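Local coordinates for Cfl (Pectobacterium brasiliense, PDB 7A9J), which is a coronafacic acid ligase of the ATP-dependent AMP-binding family, probably activating carboxylic acids as acyl-adenylates before their conversion to amides, at residues 197-202 against 335-340; 203-208 against 384-389. The protein carries 1 engineered substitution. One frame throughout, in Å; residues are numbered along the deposited sequence.

Contact 1: 197-202 against 335-340; sequences KGIVYS and GQTELG. With R4Z (6-ethyl-1-oxidanylidene-indene-4-carboxylic acid), chain B.
Tyr201 and Gly340 meet through the phenol, whose OH donates to the Gly340 O over a modelled 2.5 Å, a length short enough to be doubtful in detail. The acceptor lies at the ring edge, with the donor tilted 32° from the carbonyl plane. Next along the strand, Ile199 CB packs on the Thr337 CG2 methyl at 3.8 Å, two beta-branched side chains crossing obliquely. At the far end Lys197 NZ makes a salt bridge of 3.2 Å with Glu338 OE2, taking the anti lone pair. Glu338 starts away from the strand, and the bend at chi2 (89°) returns its carboxylate to the lysine.

In the adenylate-forming family Lys197 and Gly198 close the glycine-rich A3 motif (P-K-G), and 335-338 belong to the Y-G-x-T-E sequence of motif A5. The latter forms a tight turn, in which Gly340 N bonds back to Thr337 O and Gly340 adopts a positive phi (83°) that suits a residue without a side chain.

Further out, Gln336 NE2 reaches Glu338 OE1 at 3.0 Å from above the carboxylate plane, which, with the salt bridge on the other oxygen, is consistent with a carboxylate held in place. The backbone of this turn borders the bound indenone carboxylic acid: Gln336 C lies 3.3 Å from ligand C13, and Gly335, lacking a side chain, leaves room for ketone O01. Phe187 of strand 183-188 meets the Tyr201 ring obliquely.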
ATOM      1  N   LYS A 197      -2.865  -4.479  16.361  1.00 49.70           N
ATOM      2  CA  LYS A 197      -3.719  -3.359  16.711  1.00 43.45           C
ATOM      3  C   LYS A 197      -4.865  -3.318  15.719  1.00 36.40           C
ATOM      4  O   LYS A 197      -4.638  -3.152  14.508  1.00 38.96           O
ATOM      5  CB  LYS A 197      -2.957  -2.030  16.697  1.00 50.45           C
ATOM      6  CG  LYS A 197      -1.792  -1.882  17.677  1.00 56.37           C
ATOM      7  CD  LYS A 197      -1.375  -0.411  17.645  1.00 74.77           C
ATOM      8  CE  LYS A 197      -1.392   0.117  16.185  1.00 72.68           C
ATOM      9  NZ  LYS A 197      -1.607   1.597  16.004  1.00 72.03           N
ATOM     10  N   GLY A 198      -6.088  -3.497  16.224  1.00 34.37           N
ATOM     11  CA  GLY A 198      -7.247  -3.455  15.362  1.00 37.13           C
ATOM     12  C   GLY A 198      -7.723  -2.029  15.201  1.00 36.42           C
ATOM     13  O   GLY A 198      -8.341  -1.491  16.105  1.00 38.33           O
ATOM     14  N   ILE A 199      -7.454  -1.422  14.053  1.00 33.62           N
ATOM     15  CA  ILE A 199      -7.835  -0.032  13.829  1.00 36.87           C
ATOM     16  C   ILE A 199      -9.289  -0.014  13.387  1.00 31.93           C
ATOM     17  O   ILE A 199      -9.670  -0.672  12.422  1.00 31.01           O
ATOM     18  CB  ILE A 199      -6.942   0.632  12.777  1.00 33.07           C
ATOM     19  CG1 ILE A 199      -5.461   0.506  13.184  1.00 34.27           C
ATOM     20  CG2 ILE A 199      -7.361   2.066  12.572  1.00 37.37           C
ATOM     21  CD1 ILE A 199      -5.158   1.098  14.540  1.00 41.59           C
ATOM     22  N   VAL A 200     -10.109   0.721  14.117  1.00 32.47           N
ATOM     23  CA  VAL A 200     -11.551   0.677  13.917  1.00 33.08           C
ATOM     24  C   VAL A 200     -11.940   1.849  13.036  1.00 31.24           C
ATOM     25  O   VAL A 200     -11.660   3.002  13.369  1.00 33.96           O
ATOM     26  CB  VAL A 200     -12.301   0.713  15.256  1.00 32.35           C
ATOM     27  CG1 VAL A 200     -13.834   0.649  15.005  1.00 36.82           C
ATOM     28  CG2 VAL A 200     -11.831  -0.481  16.107  1.00 33.08           C
ATOM     29  N   TYR A 201     -12.615   1.538  11.944  1.00 32.66           N
ATOM     30  CA  TYR A 201     -13.207   2.510  11.011  1.00 28.79           C
ATOM     31  C   TYR A 201     -14.710   2.542  11.216  1.00 29.05           C
ATOM     32  O   TYR A 201     -15.339   1.478  11.274  1.00 32.80           O
ATOM     33  CB  TYR A 201     -13.007   2.077   9.577  1.00 29.78           C
ATOM     34  CG  TYR A 201     -11.636   2.350   9.018  1.00 29.83           C
ATOM     35  CD1 TYR A 201     -10.493   1.928   9.673  1.00 34.16           C
ATOM     36  CD2 TYR A 201     -11.524   2.943   7.763  1.00 31.83           C
ATOM     37  CE1 TYR A 201      -9.237   2.184   9.146  1.00 36.07           C
ATOM     38  CE2 TYR A 201     -10.272   3.166   7.190  1.00 31.95           C
ATOM     39  CZ  TYR A 201      -9.146   2.750   7.867  1.00 31.09           C
ATOM     40  OH  TYR A 201      -7.877   2.937   7.312  1.00 34.55           O
ATOM     41  N   SER A 202     -15.283   3.747  11.305  1.00 29.72           N
ATOM     42  CA  SER A 202     -16.725   3.879  11.139  1.00 30.96           C
ATOM     43  C   SER A 202     -17.089   3.975   9.657  1.00 28.96           C
ATOM     44  O   SER A 202     -16.222   4.018   8.772  1.00 28.94           O
ATOM     45  CB  SER A 202     -17.240   5.105  11.891  1.00 35.41           C
ATOM     46  OG  SER A 202     -16.744   6.270  11.244  1.00 32.73           O
ATOM     47  N   GLY A 335       0.581   6.831   2.973  1.00 27.87           N
ATOM     48  CA  GLY A 335      -0.537   6.773   3.901  1.00 32.27           C
ATOM     49  C   GLY A 335      -0.415   5.533   4.750  1.00 31.38           C
ATOM     50  O   GLY A 335       0.480   4.695   4.556  1.00 30.59           O
ATOM     51  N   GLN A 336      -1.327   5.438   5.717  1.00 30.10           N
ATOM     52  CA  GLN A 336      -1.307   4.261   6.576  1.00 31.52           C
ATOM     53  C   GLN A 336      -2.682   4.108   7.220  1.00 30.64           C
ATOM     54  O   GLN A 336      -3.479   5.051   7.292  1.00 33.78           O
ATOM     55  CB  GLN A 336      -0.222   4.358   7.655  1.00 35.30           C
ATOM     56  CG  GLN A 336      -0.410   5.518   8.590  1.00 39.56           C
ATOM     57  CD  GLN A 336       0.814   5.694   9.519  1.00 43.88           C
ATOM     58  OE1 GLN A 336       1.731   6.452   9.209  1.00 50.29           O
ATOM     59  NE2 GLN A 336       0.845   4.958  10.625  1.00 45.89           N
ATOM     60  N   THR A 337      -2.916   2.904   7.739  1.00 34.21           N
ATOM     61  CA  THR A 337      -4.235   2.574   8.286  1.00 32.89           C
ATOM     62  C   THR A 337      -4.662   3.517   9.407  1.00 36.47           C
ATOM     63  O   THR A 337      -5.818   3.921   9.464  1.00 36.02           O
ATOM     64  CB  THR A 337      -4.181   1.120   8.764  1.00 45.12           C
ATOM     65  OG1 THR A 337      -3.832   0.333   7.608  1.00 47.88           O
ATOM     66  CG2 THR A 337      -5.568   0.657   9.253  1.00 42.63           C
ATOM     67  N   GLU A 338      -3.739   3.894  10.313  1.00 34.79           N
ATOM     68  CA  GLU A 338      -4.120   4.791  11.417  1.00 35.20           C
ATOM     69  C   GLU A 338      -4.597   6.154  10.928  1.00 38.59           C
ATOM     70  O   GLU A 338      -5.338   6.848  11.618  1.00 39.15           O
ATOM     71  CB  GLU A 338      -2.931   4.976  12.348  1.00 40.94           C
ATOM     72  CG  GLU A 338      -2.502   3.696  13.016  1.00 51.49           C
ATOM     73  CD  GLU A 338      -1.458   2.831  12.252  1.00 65.65           C
ATOM     74  OE1 GLU A 338      -1.269   2.923  10.992  1.00 46.08           O
ATOM     75  OE2 GLU A 338      -0.825   2.016  12.978  1.00 68.27           O
ATOM     76  N   LEU A 339      -4.185   6.560   9.749  1.00 31.03           N
ATOM     77  CA  LEU A 339      -4.607   7.826   9.171  1.00 30.07           C
ATOM     78  C   LEU A 339      -5.822   7.647   8.285  1.00 33.18           C
ATOM     79  O   LEU A 339      -6.163   8.544   7.507  1.00 34.21           O
ATOM     80  CB  LEU A 339      -3.461   8.419   8.360  1.00 35.73           C
ATOM     81  CG  LEU A 339      -2.357   8.807   9.321  1.00 41.73           C
ATOM     82  CD1 LEU A 339      -1.171   9.298   8.507  1.00 40.79           C
ATOM     83  CD2 LEU A 339      -2.902   9.915  10.295  1.00 35.27           C
ATOM     84  N   GLY A 340      -6.437   6.470   8.344  1.00 31.38           N
ATOM     85  CA  GLY A 340      -7.668   6.258   7.566  1.00 33.85           C
ATOM     86  C   GLY A 340      -7.413   5.871   6.123  1.00 39.32           C
ATOM     87  O   GLY A 340      -7.856   4.810   5.655  1.00 34.27           O
TER
HETATM   88  C13 R4Z B 601      -4.247   3.122   4.510  1.00 34.62           C
HETATM   89  C15 R4Z B 601      -2.736   3.960   2.652  1.00 31.29           C
HETATM   90  C02 R4Z B 601      -1.145   4.619   0.705  1.00 31.18           C
HETATM   91  C03 R4Z B 601      -0.055   4.113  -0.001  1.00 30.13           C
HETATM   92  C04 R4Z B 601       0.305   2.807   0.708  1.00 32.58           C
HETATM   93  C05 R4Z B 601      -1.677   3.817   1.771  1.00 26.85           C
HETATM   94  C06 R4Z B 601      -0.858   2.661   1.829  1.00 30.71           C
HETATM   95  C07 R4Z B 601      -1.163   1.683   2.767  1.00 33.43           C
HETATM   96  C08 R4Z B 601      -0.289   0.420   2.849  1.00 42.23           C
HETATM   97  C11 R4Z B 601      -2.257   1.822   3.620  1.00 34.91           C
HETATM   98  C12 R4Z B 601      -3.066   2.965   3.576  1.00 31.85           C
HETATM   99  C14 R4Z B 601      -5.456   2.278   4.015  1.00 31.87           C
HETATM  100  O01 R4Z B 601      -1.618   5.690   0.429  1.00 30.09           O
HETATM  101  O09 R4Z B 601      -0.750  -0.561   3.492  1.00 53.64           O
HETATM  102  O10 R4Z B 601       0.863   0.345   2.314  1.00 41.12           O

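Contact 2: 203-208 against 384-389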
ATOM      1  N   GLN A 203     -18.409   3.905   9.396  1.00 31.36           N
ATOM      2  CA  GLN A 203     -18.911   4.250   8.071  1.00 31.95           C
ATOM      3  C   GLN A 203     -18.331   5.583   7.601  1.00 29.21           C
ATOM      4  O   GLN A 203     -17.896   5.703   6.441  1.00 31.02           O
ATOM      5  CB  GLN A 203     -20.447   4.252   8.072  1.00 30.72           C
ATOM      6  CG  GLN A 203     -21.048   2.859   8.350  1.00 33.56           C
ATOM      7  CD  GLN A 203     -21.196   2.012   7.076  1.00 37.73           C
ATOM      8  OE1 GLN A 203     -20.958   2.489   5.977  1.00 38.06           O
ATOM      9  NE2 GLN A 203     -21.645   0.749   7.239  1.00 35.71           N
ATOM     10  N   LYS A 204     -18.289   6.582   8.489  1.00 32.17           N
ATOM     11  CA  LYS A 204     -17.713   7.876   8.130  1.00 32.42           C
ATOM     12  C   LYS A 204     -16.208   7.799   7.848  1.00 31.57           C
ATOM     13  O   LYS A 204     -15.741   8.439   6.895  1.00 30.29           O
ATOM     14  CB  LYS A 204     -17.977   8.918   9.222  1.00 36.56           C
ATOM     15  CG  LYS A 204     -17.537  10.330   8.792  1.00 35.46           C
ATOM     16  CD  LYS A 204     -17.914  11.396   9.859  1.00 45.00           C
ATOM     17  CE  LYS A 204     -17.673  12.836   9.354  1.00 54.05           C
ATOM     18  NZ  LYS A 204     -16.335  13.067   8.742  1.00 47.43           N
ATOM     19  N   THR A 205     -15.421   7.088   8.692  1.00 29.85           N
ATOM     20  CA  THR A 205     -14.007   6.913   8.357  1.00 29.15           C
ATOM     21  C   THR A 205     -13.844   6.406   6.933  1.00 28.36           C
ATOM     22  O   THR A 205     -13.004   6.903   6.151  1.00 27.58           O
ATOM     23  CB  THR A 205     -13.305   5.899   9.277  1.00 28.79           C
ATOM     24  OG1 THR A 205     -13.662   6.112  10.643  1.00 31.43           O
ATOM     25  CG2 THR A 205     -11.761   6.109   9.164  1.00 29.83           C
ATOM     26  N   LEU A 206     -14.661   5.415   6.567  1.00 28.08           N
ATOM     27  CA  LEU A 206     -14.500   4.830   5.255  1.00 32.72           C
ATOM     28  C   LEU A 206     -14.898   5.819   4.147  1.00 28.12           C
ATOM     29  O   LEU A 206     -14.213   5.896   3.122  1.00 29.99           O
ATOM     30  CB  LEU A 206     -15.346   3.557   5.210  1.00 31.00           C
ATOM     31  CG  LEU A 206     -15.025   2.573   4.132  1.00 42.80           C
ATOM     32  CD1 LEU A 206     -13.581   2.082   4.258  1.00 34.98           C
ATOM     33  CD2 LEU A 206     -16.045   1.413   4.333  1.00 42.90           C
ATOM     34  N   ILE A 207     -16.013   6.537   4.334  1.00 28.84           N
ATOM     35  CA  ILE A 207     -16.404   7.602   3.397  1.00 28.68           C
ATOM     36  C   ILE A 207     -15.207   8.554   3.196  1.00 29.87           C
ATOM     37  O   ILE A 207     -14.809   8.861   2.066  1.00 27.23           O
ATOM     38  CB  ILE A 207     -17.617   8.366   3.949  1.00 29.53           C
ATOM     39  CG1 ILE A 207     -18.915   7.489   3.956  1.00 30.39           C
ATOM     40  CG2 ILE A 207     -17.869   9.698   3.192  1.00 32.64           C
ATOM     41  CD1 ILE A 207     -19.984   8.192   4.731  1.00 31.22           C
ATOM     42  N   ASP A 208     -14.644   9.044   4.303  1.00 28.47           N
ATOM     43  CA  ASP A 208     -13.583  10.049   4.206  1.00 30.46           C
ATOM     44  C   ASP A 208     -12.298   9.439   3.636  1.00 29.00           C
ATOM     45  O   ASP A 208     -11.596  10.085   2.850  1.00 26.41           O
ATOM     46  CB  ASP A 208     -13.339  10.697   5.580  1.00 31.00           C
ATOM     47  CG  ASP A 208     -14.584  11.506   6.064  1.00 34.87           C
ATOM     48  OD1 ASP A 208     -15.347  11.982   5.184  1.00 39.95           O
ATOM     49  OD2 ASP A 208     -14.774  11.691   7.289  1.00 39.79           O
ATOM     50  N   ALA A 384      -9.870  11.627   7.535  1.00 31.42           N
ATOM     51  CA  ALA A 384     -10.469  10.322   7.802  1.00 30.18           C
ATOM     52  C   ALA A 384     -10.041   9.903   9.202  1.00 37.48           C
ATOM     53  O   ALA A 384      -8.940   9.387   9.415  1.00 34.32           O
ATOM     54  CB  ALA A 384     -10.086   9.309   6.735  1.00 29.90           C
ATOM     55  N   LYS A 385     -10.913  10.161  10.157  1.00 31.33           N
ATOM     56  CA  LYS A 385     -10.656   9.891  11.565  1.00 35.78           C
ATOM     57  C   LYS A 385     -11.065   8.474  11.912  1.00 38.56           C
ATOM     58  O   LYS A 385     -12.267   8.146  11.925  1.00 35.49           O
ATOM     59  CB  LYS A 385     -11.426  10.867  12.440  1.00 38.67           C
ATOM     60  CG  LYS A 385     -11.299  12.271  12.011  1.00 52.68           C
ATOM     61  CD  LYS A 385     -10.073  12.851  12.601  1.00 47.92           C
ATOM     62  CE  LYS A 385     -10.109  14.354  12.427  1.00 49.82           C
ATOM     63  NZ  LYS A 385      -8.684  14.715  12.349  1.00 48.90           N
ATOM     64  N   THR A 386     -10.082   7.648  12.255  1.00 36.14           N
ATOM     65  CA  THR A 386     -10.388   6.341  12.815  1.00 33.47           C
ATOM     66  C   THR A 386     -10.966   6.509  14.221  1.00 37.84           C
ATOM     67  O   THR A 386     -10.738   7.507  14.905  1.00 42.33           O
ATOM     68  CB  THR A 386      -9.144   5.461  12.815  1.00 35.74           C
ATOM     69  OG1 THR A 386      -8.116   6.118  13.574  1.00 40.81           O
ATOM     70  CG2 THR A 386      -8.652   5.283  11.370  1.00 35.43           C
ATOM     71  N   ILE A 387     -11.737   5.522  14.651  1.00 34.06           N
ATOM     72  CA  ILE A 387     -12.494   5.644  15.876  1.00 35.45           C
ATOM     73  C   ILE A 387     -11.630   5.314  17.076  1.00 45.76           C
ATOM     74  O   ILE A 387     -11.852   5.840  18.168  1.00 47.69           O
ATOM     75  CB  ILE A 387     -13.718   4.705  15.839  1.00 39.86           C
ATOM     76  CG1 ILE A 387     -14.561   4.973  14.587  1.00 51.61           C
ATOM     77  CG2 ILE A 387     -14.489   4.803  17.091  1.00 53.33           C
ATOM     78  CD1 ILE A 387     -14.747   6.457  14.257  1.00 49.67           C
ATOM     79  N   GLY A 388     -10.674   4.419  16.913  1.00 42.56           N
ATOM     80  CA  GLY A 388      -9.962   3.902  18.060  1.00 42.89           C
ATOM     81  C   GLY A 388      -9.348   2.555  17.723  1.00 44.04           C
ATOM     82  O   GLY A 388      -9.264   2.152  16.568  1.00 40.10           O
ATOM     83  N   ILE A 389      -8.867   1.896  18.760  1.00 43.89           N
ATOM     84  CA  ILE A 389      -8.198   0.619  18.596  1.00 41.48           C
ATOM     85  C   ILE A 389      -8.982  -0.424  19.351  1.00 42.40           C
ATOM     86  O   ILE A 389      -9.276  -0.258  20.548  1.00 47.97           O
ATOM     87  CB  ILE A 389      -6.728   0.668  19.077  1.00 48.59           C
ATOM     88  CG1 ILE A 389      -5.900   1.578  18.151  1.00 48.08           C
ATOM     89  CG2 ILE A 389      -6.188  -0.753  19.183  1.00 49.95           C
ATOM     90  CD1 ILE A 389      -4.453   1.786  18.632  1.00 65.33           C
TER
HETATM   91  O   HOH W   1     -13.716  10.559   9.464  1.00 36.93           O
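Thr205, in the first turn of helix 203-214, has its hydroxyl hydrogen-bonded to the backbone carbonyl of Lys385: OG1 donates to Lys385 O at 2.8 Å. The donor stands above the carbonyl plane, 37° out of it. The same OG1 accepts a bond from Ser202 N, while Ser202 OG caps Thr205 N in return, so the two residues form a capping box that starts the helix at its N terminus. Threonine suits the place because one beta carbon carries both groups needed: the hydroxyl, anti to the carbonyl carbon (chi1 -44°), serves the cap and the loop, and the methyl is left for packing. That methyl, CG2, touches Thr386 CG2 at 3.9 Å, and Ile387 CD1 comes up beside the hydroxyl.

Ala384 fits where the loop runs nearest to the helix backbone. Its CB rests against the helix, touching both Thr205 O and Asp208 CB, 3.7 Å from the latter, and a side chain this small allows the loop to lie directly on the helical turn.

Asp208 turns only its CB to Ala384 and sends its carboxylate to polar partners. OD2 is paired with Lys204 NZ, one turn earlier, in a salt bridge modelled so short that its exact geometry is doubtful. A water also donates to OD2 at 2.7 Å and accepts from Lys385 N at 2.9 Å, linking helix and loop a second time. The Lys385 ammonium goes elsewhere, to the carbonyls of Ser382 and Ser400.

From its other side the helix turn packs through Leu206 on Leu93 of helix 83-95 and on Leu244 and Phe247 of helix 240-251, while the loop leads into strand 388-390, which lies between strands 198-202 and 395-397.

Overall arrangement
From the N terminus, strand 198-202 passes straight into helix 203-214, supplying the first partners of both contacts. From the end of the strand, 132 residues, helix 203-214 among them, pass before 335-340 returns to the strand and closes contact 1; segment 384-389 later returns to the helix and closes contact 2. The segments alternate, so the two loops cross. Between the contacts, whose centres are 7 Å apart, Val200 probably bonds through its backbone to Ile387 and Gly388, joining neighbouring strands of the antiparallel four-stranded sheet. Contact 1 thus ties that sheet to the ligand-bordering turn after strand 331-335, and contact 2 fastens the loop leading into strand 388-390 onto the first turns of helix 203-214.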